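Local coordinates for single-stranded DNA-binding protein WHY3, chloroplastic (Arabidopsis thaliana, PDB 4KOQ) that binds single-stranded DNA in chloroplasts and the nucleus, keeps the plastid genome stable by preventing illegitimate recombination, and represses transcription of the kinesin gene KP1, at residues A[6-11]-A[25-30]; A[46-51]-A[67-72]. All blocks are in the same frame, centred on the assembly; numbering follows the deposited sequence.

Contact 1 (A[6-11]-A[25-30]); sequences SPRFYV and EPRAPE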
ATOM      1  N   SER A   6     -16.157   2.619  19.874  1.00 99.24           N
ATOM      2  CA  SER A   6     -14.904   2.027  20.329  1.00 96.54           C
ATOM      3  C   SER A   6     -15.082   0.567  20.750  1.00 91.67           C
ATOM      4  O   SER A   6     -14.498   0.131  21.746  1.00 88.58           O
ATOM      5  CB  SER A   6     -14.328   2.836  21.496  1.00 96.99           C
ATOM      6  OG  SER A   6     -15.183   2.791  22.626  1.00 99.03           O
ATOM      7  N   PRO A   7     -15.897  -0.195  19.998  1.00 89.55           N
ATOM      8  CA  PRO A   7     -16.049  -1.617  20.330  1.00 85.66           C
ATOM      9  C   PRO A   7     -14.788  -2.422  20.015  1.00 77.52           C
ATOM     10  O   PRO A   7     -14.065  -2.110  19.073  1.00 78.91           O
ATOM     11  CB  PRO A   7     -17.216  -2.065  19.441  1.00 84.71           C
ATOM     12  CG  PRO A   7     -17.213  -1.112  18.295  1.00 84.51           C
ATOM     13  CD  PRO A   7     -16.741   0.200  18.855  1.00 88.23           C
ATOM     14  N   ARG A   8     -14.529  -3.442  20.822  1.00 69.19           N
ATOM     15  CA  ARG A   8     -13.389  -4.322  20.620  1.00 67.21           C
ATOM     16  C   ARG A   8     -13.640  -5.236  19.421  1.00 61.33           C
ATOM     17  O   ARG A   8     -14.745  -5.747  19.250  1.00 51.94           O
ATOM     18  CB  ARG A   8     -13.173  -5.153  21.888  1.00 67.18           C
ATOM     19  CG  ARG A   8     -12.227  -6.325  21.754  1.00 67.79           C
ATOM     20  CD  ARG A   8     -10.778  -5.887  21.685  1.00 74.14           C
ATOM     21  NE  ARG A   8      -9.886  -7.042  21.657  1.00 72.05           N
ATOM     22  CZ  ARG A   8      -8.567  -6.972  21.522  1.00 82.80           C
ATOM     23  NH1 ARG A   8      -7.964  -5.794  21.405  1.00 83.49           N
ATOM     24  NH2 ARG A   8      -7.847  -8.088  21.505  1.00 79.93           N
ATOM     25  N   PHE A   9     -12.609  -5.424  18.595  1.00 61.23           N
ATOM     26  CA  PHE A   9     -12.677  -6.328  17.442  1.00 53.79           C
ATOM     27  C   PHE A   9     -11.597  -7.421  17.533  1.00 44.70           C
ATOM     28  O   PHE A   9     -10.404  -7.133  17.605  1.00 48.87           O
ATOM     29  CB  PHE A   9     -12.524  -5.541  16.128  1.00 52.67           C
ATOM     30  CG  PHE A   9     -13.818  -4.973  15.592  1.00 52.73           C
ATOM     31  CD1 PHE A   9     -14.676  -5.753  14.835  1.00 54.70           C
ATOM     32  CD2 PHE A   9     -14.170  -3.654  15.835  1.00 66.31           C
ATOM     33  CE1 PHE A   9     -15.871  -5.231  14.337  1.00 54.99           C
ATOM     34  CE2 PHE A   9     -15.360  -3.132  15.342  1.00 64.12           C
ATOM     35  CZ  PHE A   9     -16.210  -3.925  14.592  1.00 60.96           C
ATOM     36  N   TYR A  10     -12.032  -8.674  17.539  1.00 33.42           N
ATOM     37  CA  TYR A  10     -11.132  -9.814  17.498  1.00 42.07           C
ATOM     38  C   TYR A  10     -11.004 -10.246  16.050  1.00 34.46           C
ATOM     39  O   TYR A  10     -11.954 -10.801  15.476  1.00 30.39           O
ATOM     40  CB  TYR A  10     -11.700 -10.980  18.290  1.00 44.62           C
ATOM     41  CG  TYR A  10     -11.666 -10.768  19.783  1.00 49.45           C
ATOM     42  CD1 TYR A  10     -10.486 -10.929  20.492  1.00 56.33           C
ATOM     43  CD2 TYR A  10     -12.811 -10.421  20.485  1.00 53.26           C
ATOM     44  CE1 TYR A  10     -10.438 -10.751  21.851  1.00 56.10           C
ATOM     45  CE2 TYR A  10     -12.771 -10.235  21.862  1.00 57.70           C
ATOM     46  CZ  TYR A  10     -11.576 -10.403  22.532  1.00 59.56           C
ATOM     47  OH  TYR A  10     -11.506 -10.235  23.900  1.00 65.98           O
ATOM     48  N   VAL A  11      -9.827 -10.015  15.488  1.00 32.31           N
ATOM     49  CA  VAL A  11      -9.625 -10.225  14.048  1.00 28.16           C
ATOM     50  C   VAL A  11      -8.309 -10.959  13.778  1.00 29.50           C
ATOM     51  O   VAL A  11      -7.602 -10.670  12.808  1.00 28.10           O
ATOM     52  CB  VAL A  11      -9.662  -8.866  13.289  1.00 25.97           C
ATOM     53  CG1 VAL A  11     -11.097  -8.268  13.334  1.00 29.43           C
ATOM     54  CG2 VAL A  11      -8.666  -7.892  13.850  1.00 29.49           C
ATOM     55  N   GLU A  25      -2.427 -11.685  15.631  1.00 22.07           N
ATOM     56  CA  GLU A  25      -3.332 -10.605  16.066  1.00 27.81           C
ATOM     57  C   GLU A  25      -2.611  -9.281  16.230  1.00 21.35           C
ATOM     58  O   GLU A  25      -1.614  -9.178  16.922  1.00 24.50           O
ATOM     59  CB  GLU A  25      -4.015 -10.937  17.405  1.00 34.43           C
ATOM     60  CG  GLU A  25      -5.055  -9.860  17.805  1.00 54.30           C
ATOM     61  CD  GLU A  25      -6.536 -10.287  17.714  1.00 54.46           C
ATOM     62  OE1 GLU A  25      -6.841 -11.431  18.134  1.00 64.91           O
ATOM     63  OE2 GLU A  25      -7.395  -9.468  17.240  1.00 38.31           O
ATOM     64  N   PRO A  26      -3.135  -8.232  15.615  1.00 19.34           N
ATOM     65  CA  PRO A  26      -2.467  -6.957  15.842  1.00 20.74           C
ATOM     66  C   PRO A  26      -2.799  -6.357  17.214  1.00 25.08           C
ATOM     67  O   PRO A  26      -3.863  -6.614  17.797  1.00 25.63           O
ATOM     68  CB  PRO A  26      -2.981  -6.085  14.702  1.00 24.78           C
ATOM     69  CG  PRO A  26      -4.128  -6.771  14.162  1.00 26.96           C
ATOM     70  CD  PRO A  26      -4.199  -8.147  14.611  1.00 24.51           C
ATOM     71  N   ARG A  27      -1.864  -5.567  17.713  1.00 23.57           N
ATOM     72  CA  ARG A  27      -1.990  -4.870  18.995  1.00 28.54           C
ATOM     73  C   ARG A  27      -1.609  -3.417  18.781  1.00 25.34           C
ATOM     74  O   ARG A  27      -0.572  -3.112  18.186  1.00 21.41           O
ATOM     75  CB  ARG A  27      -1.030  -5.483  20.001  1.00 23.73           C
ATOM     76  CG  ARG A  27      -1.397  -6.866  20.436  1.00 24.72           C
ATOM     77  CD  ARG A  27      -2.687  -6.804  21.248  1.00 36.17           C
ATOM     78  NE  ARG A  27      -2.953  -8.067  21.915  1.00 42.07           N
ATOM     79  CZ  ARG A  27      -3.934  -8.904  21.595  1.00 46.84           C
ATOM     80  NH1 ARG A  27      -4.782  -8.630  20.616  1.00 56.61           N
ATOM     81  NH2 ARG A  27      -4.075 -10.025  22.268  1.00 52.05           N
ATOM     82  N   ALA A  28      -2.443  -2.510  19.282  1.00 26.23           N
ATOM     83  CA  ALA A  28      -2.326  -1.092  18.964  1.00 25.73           C
ATOM     84  C   ALA A  28      -1.158  -0.442  19.683  1.00 25.05           C
ATOM     85  O   ALA A  28      -0.752  -0.913  20.728  1.00 27.62           O
ATOM     86  CB  ALA A  28      -3.632  -0.379  19.372  1.00 32.34           C
ATOM     87  N   PRO A  29      -0.645   0.672  19.148  1.00 23.79           N
ATOM     88  CA  PRO A  29       0.301   1.424  19.960  1.00 25.20           C
ATOM     89  C   PRO A  29      -0.369   1.994  21.226  1.00 33.50           C
ATOM     90  O   PRO A  29      -1.595   2.027  21.288  1.00 31.96           O
ATOM     91  CB  PRO A  29       0.770   2.535  19.021  1.00 26.72           C
ATOM     92  CG  PRO A  29      -0.279   2.689  18.031  1.00 31.87           C
ATOM     93  CD  PRO A  29      -1.010   1.378  17.912  1.00 27.84           C
ATOM     94  N   GLU A  30       0.448   2.404  22.196  1.00 34.65           N
ATOM     95  CA  GLU A  30      -0.035   3.032  23.422  1.00 38.31           C
ATOM     96  C   GLU A  30       0.331   4.502  23.413  1.00 38.16           C
ATOM     97  O   GLU A  30       1.396   4.886  22.936  1.00 31.95           O
ATOM     98  CB  GLU A  30       0.562   2.361  24.653  1.00 35.76           C
ATOM     99  CG  GLU A  30       0.054   0.964  24.891  1.00 42.50           C
ATOM    100  CD  GLU A  30       0.699   0.301  26.103  1.00 55.48           C
ATOM    101  OE1 GLU A  30       1.450   0.985  26.832  1.00 54.00           O
ATOM    102  OE2 GLU A  30       0.462  -0.906  26.328  1.00 58.51           O
TER

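Contact 2 (A[46-51]-A[67-72]); sequences FLLLQF and VFSLSV. With PO4 (phosphate ion), chain B.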
ATOM      1  N   PHE A  46       2.425  -3.857  17.915  1.00 21.01           N
ATOM      2  CA  PHE A  46       3.179  -5.072  17.543  1.00 19.25           C
ATOM      3  C   PHE A  46       2.174  -6.114  17.106  1.00 21.04           C
ATOM      4  O   PHE A  46       0.964  -5.866  17.147  1.00 19.89           O
ATOM      5  CB  PHE A  46       4.017  -5.601  18.720  1.00 19.46           C
ATOM      6  CG  PHE A  46       3.201  -5.978  19.940  1.00 21.90           C
ATOM      7  CD1 PHE A  46       2.803  -5.003  20.836  1.00 24.98           C
ATOM      8  CD2 PHE A  46       2.857  -7.296  20.201  1.00 22.71           C
ATOM      9  CE1 PHE A  46       2.045  -5.338  21.970  1.00 31.15           C
ATOM     10  CE2 PHE A  46       2.106  -7.634  21.335  1.00 29.69           C
ATOM     11  CZ  PHE A  46       1.701  -6.639  22.213  1.00 29.89           C
ATOM     12  N   LEU A  47       2.675  -7.273  16.672  1.00 17.96           N
ATOM     13  CA  LEU A  47       1.828  -8.381  16.313  1.00 18.08           C
ATOM     14  C   LEU A  47       2.061  -9.526  17.289  1.00 20.02           C
ATOM     15  O   LEU A  47       3.212  -9.896  17.583  1.00 21.50           O
ATOM     16  CB  LEU A  47       2.174  -8.902  14.894  1.00 19.43           C
ATOM     17  CG  LEU A  47       1.906  -7.907  13.756  1.00 17.83           C
ATOM     18  CD1 LEU A  47       2.221  -8.500  12.397  1.00 22.86           C
ATOM     19  CD2 LEU A  47       0.492  -7.375  13.761  1.00 22.00           C
ATOM     20  N   LEU A  48       0.977 -10.103  17.768  1.00 17.97           N
ATOM     21  CA  LEU A  48       1.041 -11.247  18.655  1.00 19.99           C
ATOM     22  C   LEU A  48       0.799 -12.529  17.866  1.00 20.41           C
ATOM     23  O   LEU A  48      -0.271 -12.734  17.282  1.00 24.03           O
ATOM     24  CB  LEU A  48      -0.051 -11.150  19.732  1.00 23.56           C
ATOM     25  CG  LEU A  48      -0.024 -12.276  20.779  1.00 31.57           C
ATOM     26  CD1 LEU A  48       1.325 -12.322  21.469  1.00 30.65           C
ATOM     27  CD2 LEU A  48      -1.143 -12.106  21.793  1.00 44.05           C
ATOM     28  N   LEU A  49       1.803 -13.384  17.868  1.00 18.57           N
ATOM     29  CA  LEU A  49       1.737 -14.679  17.219  1.00 18.82           C
ATOM     30  C   LEU A  49       1.470 -15.759  18.253  1.00 22.48           C
ATOM     31  O   LEU A  49       2.168 -15.815  19.251  1.00 23.57           O
ATOM     32  CB  LEU A  49       3.083 -15.021  16.597  1.00 17.33           C
ATOM     33  CG  LEU A  49       3.808 -14.014  15.705  1.00 31.92           C
ATOM     34  CD1 LEU A  49       4.854 -14.729  14.849  1.00 30.31           C
ATOM     35  CD2 LEU A  49       2.898 -13.259  14.848  1.00 27.45           C
ATOM     36  N   GLN A  50       0.476 -16.606  17.997  1.00 20.48           N
ATOM     37  CA  GLN A  50       0.145 -17.725  18.887  1.00 21.06           C
ATOM     38  C   GLN A  50       0.241 -19.017  18.120  1.00 20.59           C
ATOM     39  O   GLN A  50      -0.423 -19.176  17.107  1.00 20.56           O
ATOM     40  CB  GLN A  50      -1.267 -17.540  19.437  1.00 25.49           C
ATOM     41  CG  GLN A  50      -1.460 -16.150  20.079  1.00 28.85           C
ATOM     42  CD  GLN A  50      -2.765 -16.035  20.886  1.00 42.44           C
ATOM     43  OE1 GLN A  50      -3.093 -16.896  21.710  1.00 46.20           O
ATOM     44  NE2 GLN A  50      -3.500 -14.974  20.646  1.00 43.44           N
ATOM     45  N   PHE A  51       1.080 -19.939  18.592  1.00 19.57           N
ATOM     46  CA  PHE A  51       1.310 -21.208  17.902  1.00 18.22           C
ATOM     47  C   PHE A  51       0.719 -22.301  18.781  1.00 23.91           C
ATOM     48  O   PHE A  51       0.927 -22.281  20.008  1.00 22.74           O
ATOM     49  CB  PHE A  51       2.809 -21.523  17.760  1.00 23.95           C
ATOM     50  CG  PHE A  51       3.602 -20.585  16.837  1.00 17.57           C
ATOM     51  CD1 PHE A  51       3.964 -19.308  17.240  1.00 18.78           C
ATOM     52  CD2 PHE A  51       4.047 -21.046  15.601  1.00 24.75           C
ATOM     53  CE1 PHE A  51       4.701 -18.493  16.411  1.00 23.05           C
ATOM     54  CE2 PHE A  51       4.798 -20.241  14.779  1.00 22.41           C
ATOM     55  CZ  PHE A  51       5.126 -18.967  15.188  1.00 16.13           C
ATOM     56  N   VAL A  67       3.474 -18.187  22.626  1.00 22.19           N
ATOM     57  CA  VAL A  67       3.298 -16.887  21.983  1.00 22.05           C
ATOM     58  C   VAL A  67       4.592 -16.115  21.809  1.00 23.35           C
ATOM     59  O   VAL A  67       5.579 -16.301  22.536  1.00 23.34           O
ATOM     60  CB  VAL A  67       2.309 -16.022  22.787  1.00 25.59           C
ATOM     61  CG1 VAL A  67       1.063 -16.842  23.081  1.00 27.65           C
ATOM     62  CG2 VAL A  67       2.938 -15.532  24.037  1.00 35.43           C
ATOM     63  N   PHE A  68       4.587 -15.229  20.819  1.00 18.63           N
ATOM     64  CA  PHE A  68       5.759 -14.450  20.508  1.00 20.69           C
ATOM     65  C   PHE A  68       5.257 -13.091  20.028  1.00 20.20           C
ATOM     66  O   PHE A  68       4.304 -13.034  19.260  1.00 23.15           O
ATOM     67  CB  PHE A  68       6.589 -15.160  19.431  1.00 22.40           C
ATOM     68  CG  PHE A  68       7.985 -14.579  19.255  1.00 23.93           C
ATOM     69  CD1 PHE A  68       9.039 -15.072  20.000  1.00 22.46           C
ATOM     70  CD2 PHE A  68       8.246 -13.588  18.307  1.00 21.40           C
ATOM     71  CE1 PHE A  68      10.326 -14.576  19.841  1.00 21.05           C
ATOM     72  CE2 PHE A  68       9.542 -13.072  18.150  1.00 22.58           C
ATOM     73  CZ  PHE A  68      10.578 -13.574  18.937  1.00 22.47           C
ATOM     74  N   SER A  69       5.832 -12.011  20.545  1.00 19.41           N
ATOM     75  CA  SER A  69       5.453 -10.656  20.152  1.00 22.75           C
ATOM     76  C   SER A  69       6.377 -10.074  19.098  1.00 26.22           C
ATOM     77  O   SER A  69       7.503  -9.690  19.421  1.00 30.08           O
ATOM     78  CB  SER A  69       5.511  -9.748  21.379  1.00 28.75           C
ATOM     79  OG  SER A  69       4.565 -10.181  22.343  1.00 31.78           O
ATOM     80  N   LEU A  70       5.893  -9.949  17.864  1.00 19.59           N
ATOM     81  CA  LEU A  70       6.715  -9.456  16.771  1.00 21.31           C
ATOM     82  C   LEU A  70       6.699  -7.951  16.743  1.00 21.74           C
ATOM     83  O   LEU A  70       5.625  -7.364  16.579  1.00 20.95           O
ATOM     84  CB  LEU A  70       6.125  -9.907  15.428  1.00 25.99           C
ATOM     85  CG  LEU A  70       6.562 -11.125  14.643  1.00 37.82           C
ATOM     86  CD1 LEU A  70       5.990 -10.955  13.218  1.00 24.32           C
ATOM     87  CD2 LEU A  70       8.052 -11.312  14.606  1.00 28.13           C
ATOM     88  N   SER A  71       7.861  -7.335  16.913  1.00 22.20           N
ATOM     89  CA  SER A  71       7.999  -5.890  16.889  1.00 22.60           C
ATOM     90  C   SER A  71       7.942  -5.345  15.468  1.00 17.87           C
ATOM     91  O   SER A  71       8.101  -6.070  14.463  1.00 19.13           O
ATOM     92  CB  SER A  71       9.328  -5.478  17.510  1.00 25.12           C
ATOM     93  OG  SER A  71      10.365  -5.790  16.597  1.00 22.37           O
ATOM     94  N   VAL A  72       7.769  -4.033  15.382  1.00 17.98           N
ATOM     95  CA  VAL A  72       7.856  -3.339  14.102  1.00 17.21           C
ATOM     96  C   VAL A  72       9.120  -3.684  13.319  1.00 15.77           C
ATOM     97  O   VAL A  72       9.055  -3.940  12.116  1.00 18.50           O
ATOM     98  CB  VAL A  72       7.733  -1.828  14.373  1.00 22.89           C
ATOM     99  CG1 VAL A  72       8.211  -1.016  13.232  1.00 20.73           C
ATOM    100  CG2 VAL A  72       6.287  -1.498  14.748  1.00 18.35           C
TER
HETATM  101  P   PO4 B 301       7.394 -12.398  23.750  0.60 45.32           P
HETATM  102  O1  PO4 B 301       6.392 -13.510  23.648  0.60 45.46           O
HETATM  103  O2  PO4 B 301       8.417 -12.706  24.816  0.60 45.11           O
HETATM  104  O3  PO4 B 301       8.135 -12.178  22.477  0.60 21.01           O
HETATM  105  O4  PO4 B 301       6.650 -11.114  24.065  0.60 51.17           O

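Contact 1 (A[6-11]-A[25-30])
Glu25 reaches across to the backbone of Val11, and the OE2 of Glu25 accepts a hydrogen bond from the N of Val11 at 3.0 Å. The bond is nearly straight, 167° at the hydrogen. The N-H meets the syn side of the oxygen, from 28° out of the carboxylate plane. The side chain of Val11 crosses that of Glu25 at about a right angle, with CG2 of Val11 3.9 Å from OE2 of Glu25. The other carboxylate oxygen, OE1 of Glu25, faces the ring edge of Tyr10, 4.4 Å from its CD1.

Arg8 and Arg27 also cross at about a right angle. Their guanidinium planes are turned 53° apart. NH2 of Arg8 comes within 3.2 Å of NH1 of Arg27, which lies at the edge of the Arg8 group. Both atoms are donors, so this is a meeting of like charges and not a bond. The carboxylate of Glu25 probably eases the repulsion, since its OE2 lies 4.5 Å from NH2 of Arg8. That oxygen stands well out of the guanidinium plane, and no N-H points at it. Within 6-11, NE of Arg8 sits 3.7 Å above one face of the Tyr10 ring, toward the rim.

Phe9 and Tyr10 pair in a parallel ladder with a strand of the second subunit, and Trp161 of that subunit donates to the O of Val11. The contact thus joins the open ends of the beta hairpin of strands 9-16 and 20-33, beside a sheet that continues between subunits of the Whirly tetramer.

Contact 2 (A[46-51]-A[67-72])
The beta hairpin of strands 39-56 and 59-70 supplies this antiparallel ladder, at one side of the first four-stranded sheet of the Whirly fold. Leu47 pairs with Leu70 and Leu49 with Phe68 as hydrogen-bonded pairs. Leu48 with Ser69 and Gln50 with Val67 are the non-hydrogen-bonded pairs. The N of Leu47 donates to the O of Leu70 at 3.0 Å, and the N of Leu70 returns to the O of Leu47 at 2.7 Å. Leu49 and Phe68 exchange a like pair of bonds.

Leu47, Leu49 and Leu70 face the protein interior, touching Leu107, Ile75 or both. Phe68 starts on this face, but its ring turns away. Leu49 and Leu70 cross obliquely, with CD1 of Leu49 4.0 Å from CG of Leu70. On the other face Gln50 and Val67 lie side by side, and CD1 of Leu48 packs 4.0 Å from CB of Val67. With CG of Phe46 between its backbone N and carbonyl carbon (chi1 60°), the ring's CE2 lies 3.7 Å from OG of Ser69. An alanine at Phe46 would probably leave Ser69 without this aromatic neighbour and open a gap beside its hydroxyl.

A phosphate ion, probably from the crystallisation liquor, sits at the outer edge of strand 59-70. The N of Ser69 donates to its O3 at 3.0 Å and OG of Ser69 to its O4 at 2.9 Å. O3 also stands over one face of the Phe68 ring. His91 ND1 and Lys105 NZ are also hydrogen-bonded to the phosphate. Backbone amide, hydroxyl and basic side chains suit this edge to holding an anion.

Overall arrangement
Contact 1 and contact 2 lie in series along the chain, their centres about 13 Å apart. They belong to one antiparallel sheet, in which strands 20-33 and 39-56 are neighbours. Two probable backbone hydrogen bonds tie them: O of Glu25 to N of Leu48, and N of Arg27 to O of Phe46, each at 2.9 Å. Nine residues of contact 1 are within reach of the second subunit. The centre of contact 2, which holds the phosphate, lies about 3 Å from that of the chain, and Leu47 still packs on Trp161 of the second subunit. Residues 17-22, probably required for single-stranded DNA binding as in relatives, lie in the chain between the segments of contact 1.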